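AGR_C_1268p (Agrobacterium tumefaciens str. C58, PDB 2GHS) is a regucalcin-like beta-propeller protein of the SMP-30 family that probably binds a divalent metal ion and may hydrolyse sugar lactones as a gluconolactonase. Local coordinates at residues T62-H74 and K83-L95. Residues are numbered along the deposited sequence; the frame is centred on the assembly and turned at random.
Sequences TAWWFNILERELH and KTVHALPFMGSAL
Phe66 lies between two neighbouring blades of the beta-propeller: the backbone of Gly92 and Ser93, entering the next blade, runs over one face of its ring, and Leu73 CD1 sits on the opposite face. At the ring's edge Leu88 CD1 approaches Phe66 CE2 at 4.1 Å. Leu95 CB lies 3.9 Å from Phe66 CE1, and in the conformer given its CD2 leans on Trp64 CB. Within the blade formed by strands 51-57 to 82-87, strand 72-77 pairs antiparallel with outermost strand 82-87, and Leu73 and His86 exchange backbone hydrogen bonds. On the sheet face carrying Glu72, His74 and Val85, Val85 CG1 makes a CH-pi contact over the imidazole of His74, 4.0 Å from its centroid. The bends of Lys83 at chi2 (71°) and chi4 (-56°) bring NZ into that ring's plane, where it donates to His74 ND1 at 2.9 Å while also forming a salt bridge with Asp44. Ile68, next to the predicted metal ligand Glu52, reaches Ser93 CB with its CD1, and selenomethionine Met91 crosses it at about a right angle. Arg71, which with Glu72 forms a G1 beta bulge opposite Asn67, donates from NE to Leu88 O at 3.2 Å, close to the guanidinium plane, and a water joins NH2 to that same oxygen.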
ATOM      1  N   THR A  62      -1.631  16.257  -3.972  1.00  5.74           N
ATOM      2  CA  THR A  62      -0.302  15.757  -3.568  1.00  6.19           C
ATOM      3  C   THR A  62      -0.295  14.214  -3.343  1.00  7.07           C
ATOM      4  O   THR A  62      -1.157  13.679  -2.652  1.00  8.64           O
ATOM      5  CB  THR A  62       0.167  16.465  -2.277  1.00  7.69           C
ATOM      6  OG1 THR A  62       0.210  17.880  -2.499  1.00  9.84           O
ATOM      7  CG2 THR A  62       1.540  16.012  -1.881  1.00 12.62           C
ATOM      8  N   ALA A  63       0.634  13.533  -3.996  1.00  6.76           N
ATOM      9  CA  ALA A  63       0.890  12.129  -3.753  1.00  5.89           C
ATOM     10  C   ALA A  63       1.948  12.002  -2.672  1.00  9.02           C
ATOM     11  O   ALA A  63       2.922  12.741  -2.638  1.00  7.34           O
ATOM     12  CB  ALA A  63       1.354  11.458  -5.057  1.00  8.89           C
ATOM     13  N   TRP A  64       1.751  11.022  -1.809  1.00  8.03           N
ATOM     14  CA  TRP A  64       2.652  10.715  -0.729  1.00  8.12           C
ATOM     15  C   TRP A  64       3.042   9.233  -0.823  1.00  7.32           C
ATOM     16  O   TRP A  64       2.224   8.386  -1.218  1.00 10.09           O
ATOM     17  CB  TRP A  64       1.946  10.962   0.601  1.00  8.49           C
ATOM     18  CG  TRP A  64       1.535  12.381   0.861  1.00  8.68           C
ATOM     19  CD1 TRP A  64       0.365  12.960   0.507  1.00  9.95           C
ATOM     20  CD2 TRP A  64       2.271  13.360   1.593  1.00  7.24           C
ATOM     21  NE1 TRP A  64       0.339  14.265   0.952  1.00 11.46           N
ATOM     22  CE2 TRP A  64       1.505  14.517   1.635  1.00  8.63           C
ATOM     23  CE3 TRP A  64       3.512  13.356   2.239  1.00  8.28           C
ATOM     24  CZ2 TRP A  64       1.946  15.680   2.281  1.00 12.40           C
ATOM     25  CZ3 TRP A  64       3.951  14.520   2.887  1.00  9.24           C
ATOM     26  CH2 TRP A  64       3.159  15.658   2.896  1.00 10.67           C
ATOM     27  N   TRP A  65       4.287   8.909  -0.467  1.00  6.83           N
ATOM     28  CA  TRP A  65       4.688   7.498  -0.313  1.00  8.19           C
ATOM     29  C   TRP A  65       5.890   7.414   0.602  1.00  7.66           C
ATOM     30  O   TRP A  65       6.436   8.455   1.021  1.00  8.50           O
ATOM     31  CB  TRP A  65       4.975   6.823  -1.665  1.00  6.52           C
ATOM     32  CG  TRP A  65       6.108   7.368  -2.436  1.00  8.79           C
ATOM     33  CD1 TRP A  65       7.420   6.975  -2.363  1.00  9.67           C
ATOM     34  CD2 TRP A  65       6.043   8.376  -3.441  1.00  6.28           C
ATOM     35  NE1 TRP A  65       8.166   7.698  -3.258  1.00  8.95           N
ATOM     36  CE2 TRP A  65       7.341   8.559  -3.936  1.00  7.50           C
ATOM     37  CE3 TRP A  65       4.997   9.151  -3.967  1.00  9.07           C
ATOM     38  CZ2 TRP A  65       7.639   9.495  -4.911  1.00  8.39           C
ATOM     39  CZ3 TRP A  65       5.293  10.079  -4.963  1.00 10.74           C
ATOM     40  CH2 TRP A  65       6.609  10.242  -5.408  1.00  9.47           C
ATOM     41  N   PHE A  66       6.300   6.189   0.934  1.00  6.01           N
ATOM     42  CA  PHE A  66       7.437   6.007   1.779  1.00  5.31           C
ATOM     43  C   PHE A  66       8.599   5.324   1.080  1.00  7.73           C
ATOM     44  O   PHE A  66       8.424   4.566   0.144  1.00  8.60           O
ATOM     45  CB  PHE A  66       7.054   5.152   3.010  1.00  7.98           C
ATOM     46  CG  PHE A  66       6.023   5.769   3.883  1.00  6.35           C
ATOM     47  CD1 PHE A  66       4.667   5.545   3.633  1.00  9.69           C
ATOM     48  CD2 PHE A  66       6.394   6.526   4.967  1.00  9.58           C
ATOM     49  CE1 PHE A  66       3.691   6.118   4.458  1.00  9.30           C
ATOM     50  CE2 PHE A  66       5.449   7.114   5.783  1.00  7.05           C
ATOM     51  CZ  PHE A  66       4.094   6.919   5.523  1.00  8.39           C
ATOM     52  N   ASN A  67       9.791   5.602   1.591  1.00  8.42           N
ATOM     53  CA  ASN A  67      11.000   4.788   1.341  1.00  6.75           C
ATOM     54  C   ASN A  67      11.290   4.091   2.657  1.00  6.71           C
ATOM     55  O   ASN A  67      11.935   4.655   3.513  1.00  8.34           O
ATOM     56  CB  ASN A  67      12.145   5.657   0.885  1.00  8.34           C
ATOM     57  CG  ASN A  67      13.319   4.860   0.335  1.00 13.61           C
ATOM     58  OD1 ASN A  67      13.239   3.656   0.185  1.00 14.73           O
ATOM     59  ND2 ASN A  67      14.413   5.556   0.017  1.00 11.92           N
ATOM     60  N   ILE A  68      10.721   2.896   2.819  1.00  9.39           N
ATOM     61  CA  ILE A  68      10.532   2.335   4.171  1.00  9.34           C
ATOM     62  C   ILE A  68      11.854   2.235   4.927  1.00 11.09           C
ATOM     63  O   ILE A  68      12.004   2.772   6.034  1.00 10.89           O
ATOM     64  CB  ILE A  68       9.844   0.933   4.161  1.00 10.51           C
ATOM     65  CG1 ILE A  68       8.407   1.025   3.679  1.00 14.15           C
ATOM     66  CG2 ILE A  68       9.866   0.332   5.610  1.00 13.01           C
ATOM     67  CD1 ILE A  68       7.714  -0.328   3.702  1.00 16.30           C
ATOM     68  N   LEU A  69      12.800   1.535   4.336  1.00 10.20           N
ATOM     69  CA  LEU A  69      14.050   1.176   5.011  1.00 12.78           C
ATOM     70  C   LEU A  69      14.953   2.380   5.241  1.00 13.61           C
ATOM     71  O   LEU A  69      15.776   2.343   6.115  1.00 15.35           O
ATOM     72  CB  LEU A  69      14.805   0.114   4.200  1.00 13.56           C
ATOM     73  CG  LEU A  69      13.997  -1.167   3.887  1.00 19.56           C
ATOM     74  CD1 LEU A  69      14.805  -2.154   3.062  1.00 21.26           C
ATOM     75  CD2 LEU A  69      13.520  -1.822   5.176  1.00 20.66           C
ATOM     76  N   GLU A  70      14.757   3.468   4.488  1.00 10.50           N
ATOM     77  CA  GLU A  70      15.542   4.698   4.682  1.00 10.36           C
ATOM     78  C   GLU A  70      14.826   5.770   5.535  1.00  7.34           C
ATOM     79  O   GLU A  70      15.327   6.901   5.689  1.00  9.60           O
ATOM     80  CB  GLU A  70      15.923   5.310   3.330  1.00 12.19           C
ATOM     81  CG  GLU A  70      16.771   4.380   2.475  1.00 17.55           C
ATOM     82  CD  GLU A  70      18.261   4.412   2.803  1.00 33.29           C
ATOM     83  OE1 GLU A  70      18.651   4.778   3.932  1.00 35.31           O
ATOM     84  OE2 GLU A  70      19.049   4.071   1.895  1.00 45.32           O
ATOM     85  N   ARG A  71      13.649   5.440   6.047  1.00  7.50           N
ATOM     86  CA  ARG A  71      12.917   6.323   6.980  1.00  7.73           C
ATOM     87  C   ARG A  71      12.560   7.659   6.322  1.00  9.56           C
ATOM     88  O   ARG A  71      12.817   8.713   6.880  1.00 10.71           O
ATOM     89  CB  ARG A  71      13.684   6.527   8.283  1.00  8.10           C
ATOM     90  CG  ARG A  71      14.053   5.255   8.994  1.00  8.05           C
ATOM     91  CD  ARG A  71      14.643   5.505  10.413  1.00  9.26           C
ATOM     92  NE  ARG A  71      15.593   6.611  10.332  1.00 12.91           N
ATOM     93  CZ  ARG A  71      16.862   6.511   9.979  1.00 15.24           C
ATOM     94  NH1 ARG A  71      17.416   5.337   9.847  1.00 14.75           N
ATOM     95  NH2 ARG A  71      17.606   7.601   9.835  1.00 13.93           N
ATOM     96  N   GLU A  72      12.053   7.587   5.094  1.00  9.14           N
ATOM     97  CA  GLU A  72      11.641   8.829   4.371  1.00  8.43           C
ATOM     98  C   GLU A  72      10.182   8.827   3.995  1.00 10.21           C
ATOM     99  O   GLU A  72       9.658   7.800   3.595  1.00  7.86           O
ATOM    100  CB  GLU A  72      12.436   8.992   3.082  1.00  9.58           C
ATOM    101  CG  GLU A  72      13.919   9.141   3.268  1.00  9.83           C
ATOM    102  CD  GLU A  72      14.700   8.976   1.964  1.00 12.56           C
ATOM    103  OE1 GLU A  72      14.193   8.452   0.920  1.00 11.57           O
ATOM    104  OE2 GLU A  72      15.893   9.383   2.014  1.00 18.24           O
ATOM    105  N   LEU A  73       9.567   9.990   4.095  1.00  8.06           N
ATOM    106  CA  LEU A  73       8.219  10.232   3.614  1.00  6.68           C
ATOM    107  C   LEU A  73       8.369  11.200   2.436  1.00  7.57           C
ATOM    108  O   LEU A  73       8.846  12.334   2.613  1.00  8.68           O
ATOM    109  CB  LEU A  73       7.366  10.903   4.706  1.00  9.42           C
ATOM    110  CG  LEU A  73       5.961  11.411   4.347  1.00  9.39           C
ATOM    111  CD1 LEU A  73       5.076  10.322   3.819  1.00 10.31           C
ATOM    112  CD2 LEU A  73       5.339  12.038   5.562  1.00 13.41           C
ATOM    113  N   HIS A  74       7.953  10.737   1.254  1.00  7.90           N
ATOM    114  CA  HIS A  74       8.078  11.457   0.000  1.00  6.23           C
ATOM    115  C   HIS A  74       6.767  12.121  -0.347  1.00  8.71           C
ATOM    116  O   HIS A  74       5.709  11.552  -0.145  1.00  7.71           O
ATOM    117  CB  HIS A  74       8.484  10.448  -1.096  1.00  7.00           C
ATOM    118  CG  HIS A  74       9.882   9.992  -0.937  1.00  6.30           C
ATOM    119  ND1 HIS A  74      10.897  10.499  -1.724  1.00 10.89           N
ATOM    120  CD2 HIS A  74      10.477   9.185  -0.030  1.00 10.44           C
ATOM    121  CE1 HIS A  74      12.048   9.975  -1.332  1.00 13.18           C
ATOM    122  NE2 HIS A  74      11.826   9.193  -0.292  1.00  9.78           N
ATOM    123  N   LYS A  83       8.935  18.142  -5.644  1.00 12.11           N
ATOM    124  CA  LYS A  83       9.212  16.971  -4.802  1.00 12.32           C
ATOM    125  C   LYS A  83       9.843  17.399  -3.467  1.00 11.65           C
ATOM    126  O   LYS A  83      10.752  18.238  -3.460  1.00 10.06           O
ATOM    127  CB  LYS A  83      10.169  16.110  -5.601  1.00 14.54           C
ATOM    128  CG  LYS A  83      10.542  14.833  -5.008  1.00 18.72           C
ATOM    129  CD  LYS A  83       9.374  13.861  -5.040  1.00 17.71           C
ATOM    130  CE  LYS A  83       9.575  12.818  -3.975  1.00 12.89           C
ATOM    131  NZ  LYS A  83      10.884  12.114  -4.107  1.00 10.72           N
ATOM    132  N   THR A  84       9.373  16.853  -2.351  1.00 10.29           N
ATOM    133  CA  THR A  84       9.945  17.108  -1.038  1.00 10.94           C
ATOM    134  C   THR A  84      10.172  15.794  -0.339  1.00  9.69           C
ATOM    135  O   THR A  84       9.365  14.878  -0.466  1.00 10.15           O
ATOM    136  CB  THR A  84       9.010  17.998  -0.210  1.00 12.00           C
ATOM    137  OG1 THR A  84       8.679  19.166  -0.969  1.00 15.84           O
ATOM    138  CG2 THR A  84       9.655  18.450   1.137  1.00 16.23           C
ATOM    139  N   VAL A  85      11.290  15.669   0.354  1.00  8.18           N
ATOM    140  CA  VAL A  85      11.558  14.432   1.105  1.00  9.58           C
ATOM    141  C   VAL A  85      11.680  14.754   2.592  1.00 10.28           C
ATOM    142  O   VAL A  85      12.424  15.649   2.978  1.00 11.45           O
ATOM    143  CB  VAL A  85      12.847  13.744   0.662  1.00 10.46           C
ATOM    144  CG1 VAL A  85      12.967  12.430   1.409  1.00 13.39           C
ATOM    145  CG2 VAL A  85      12.880  13.541  -0.857  1.00 15.29           C
ATOM    146  N   HIS A  86      10.927  14.038   3.411  1.00  9.48           N
ATOM    147  CA  HIS A  86      10.844  14.322   4.846  1.00  7.66           C
ATOM    148  C   HIS A  86      11.480  13.152   5.583  1.00  9.46           C
ATOM    149  O   HIS A  86      11.109  12.021   5.368  1.00  9.51           O
ATOM    150  CB  HIS A  86       9.399  14.475   5.299  1.00 10.85           C
ATOM    151  CG  HIS A  86       8.626  15.498   4.522  1.00 10.35           C
ATOM    152  ND1 HIS A  86       8.671  16.843   4.818  1.00 12.29           N
ATOM    153  CD2 HIS A  86       7.803  15.376   3.445  1.00  8.01           C
ATOM    154  CE1 HIS A  86       7.896  17.503   3.969  1.00 11.17           C
ATOM    155  NE2 HIS A  86       7.363  16.638   3.125  1.00 10.28           N
ATOM    156  N   ALA A  87      12.436  13.454   6.430  1.00  6.83           N
ATOM    157  CA  ALA A  87      13.156  12.471   7.228  1.00  8.72           C
ATOM    158  C   ALA A  87      12.357  12.096   8.472  1.00 10.43           C
ATOM    159  O   ALA A  87      11.922  12.956   9.231  1.00 11.92           O
ATOM    160  CB  ALA A  87      14.473  13.054   7.643  1.00 11.85           C
ATOM    161  N   LEU A  88      12.248  10.799   8.718  1.00  9.18           N
ATOM    162  CA  LEU A  88      11.505  10.296   9.867  1.00  8.40           C
ATOM    163  C   LEU A  88      12.439   9.609  10.867  1.00  7.46           C
ATOM    164  O   LEU A  88      13.474   9.038  10.478  1.00  8.02           O
ATOM    165  CB  LEU A  88      10.513   9.253   9.362  1.00  6.88           C
ATOM    166  CG  LEU A  88       9.535   9.652   8.278  1.00  7.78           C
ATOM    167  CD1 LEU A  88       8.725   8.454   7.828  1.00 11.07           C
ATOM    168  CD2 LEU A  88       8.603  10.760   8.776  1.00 10.79           C
ATOM    169  N   PRO A  89      12.050   9.607  12.158  1.00  7.59           N
ATOM    170  CA  PRO A  89      12.822   8.911  13.167  1.00  9.30           C
ATOM    171  C   PRO A  89      12.408   7.417  13.275  1.00 10.32           C
ATOM    172  O   PRO A  89      12.757   6.791  14.260  1.00 11.16           O
ATOM    173  CB  PRO A  89      12.394   9.613  14.463  1.00  8.11           C
ATOM    174  CG  PRO A  89      10.970  10.012  14.201  1.00  7.95           C
ATOM    175  CD  PRO A  89      10.838  10.225  12.702  1.00  9.90           C
ATOM    176  N   PHE A  90      11.631   6.898  12.315  1.00  7.79           N
ATOM    177  CA  PHE A  90      11.150   5.549  12.325  1.00  7.50           C
ATOM    178  C   PHE A  90      10.895   5.121  10.882  1.00  8.09           C
ATOM    179  O   PHE A  90      10.987   5.958   9.949  1.00  8.24           O
ATOM    180  CB  PHE A  90       9.909   5.386  13.229  1.00  8.88           C
ATOM    181  CG  PHE A  90       8.830   6.419  13.022  1.00  6.81           C
ATOM    182  CD1 PHE A  90       8.303   6.662  11.783  1.00  6.18           C
ATOM    183  CD2 PHE A  90       8.374   7.175  14.096  1.00  8.03           C
ATOM    184  CE1 PHE A  90       7.284   7.625  11.586  1.00  9.22           C
ATOM    185  CE2 PHE A  90       7.390   8.113  13.911  1.00 11.06           C
ATOM    186  CZ  PHE A  90       6.852   8.365  12.658  1.00 10.07           C
HETATM  187  N   MSE A  91      10.581   3.836  10.703  1.00  8.81           N
HETATM  188  CA  MSE A  91      10.272   3.324   9.379  1.00  9.19           C
HETATM  189  C   MSE A  91       8.784   3.434   9.165  1.00  9.92           C
HETATM  190  O   MSE A  91       8.014   2.566   9.576  1.00  9.78           O
HETATM  191  CB  MSE A  91      10.769   1.863   9.197  1.00  8.00           C
HETATM  192  CG  MSE A  91      12.252   1.751   9.249  1.00  7.85           C
HETATM  193 SE   MSE A  91      12.738  -0.109   8.818  1.00 12.11          SE
HETATM  194  CE  MSE A  91      14.567   0.004   8.916  1.00  9.89           C
ATOM    195  N   GLY A  92       8.357   4.522   8.556  1.00  9.30           N
ATOM    196  CA  GLY A  92       6.934   4.652   8.227  1.00  9.95           C
ATOM    197  C   GLY A  92       6.599   3.752   7.062  1.00  9.43           C
ATOM    198  O   GLY A  92       7.396   3.636   6.137  1.00 10.28           O
ATOM    199  N   SER A  93       5.388   3.170   7.073  1.00  8.49           N
ATOM    200  CA  SER A  93       4.904   2.386   5.935  1.00  8.02           C
ATOM    201  C   SER A  93       3.499   2.669   5.437  1.00 10.00           C
ATOM    202  O   SER A  93       3.155   2.162   4.358  1.00  9.11           O
ATOM    203  CB  SER A  93       5.003   0.916   6.240  1.00 11.03           C
ATOM    204  OG  SER A  93       4.098   0.595   7.297  1.00 10.83           O
ATOM    205  N   ALA A  94       2.697   3.439   6.189  1.00  8.67           N
ATOM    206  CA  ALA A  94       1.333   3.800   5.730  1.00  8.96           C
ATOM    207  C   ALA A  94       0.964   5.155   6.219  1.00  9.66           C
ATOM    208  O   ALA A  94       1.378   5.563   7.295  1.00 10.69           O
ATOM    209  CB  ALA A  94       0.289   2.819   6.176  1.00 11.09           C
ATOM    210  N   LEU A  95       0.163   5.848   5.413  1.00  7.48           N
ATOM    211  CA  LEU A  95      -0.252   7.213   5.715  0.50  8.68           C
ATOM    212  C   LEU A  95      -1.763   7.364   5.497  1.00  9.46           C
ATOM    213  O   LEU A  95      -2.272   6.932   4.467  1.00  9.46           O
ATOM    214  CB  LEU A  95       0.472   8.205   4.788  0.50 10.27           C
ATOM    215  CG  LEU A  95       0.352   9.710   5.010  0.50 11.49           C
ATOM    216  CD1 LEU A  95       1.179  10.158   6.214  0.50 12.26           C
ATOM    217  CD2 LEU A  95       0.791  10.508   3.777  0.50 15.38           C
TER
HETATM  218  O   HOH W   1       9.694   5.301   6.058  1.00 12.99           O
HETATM  219  O   HOH W   2      15.733   9.822   9.270  1.00 20.53           O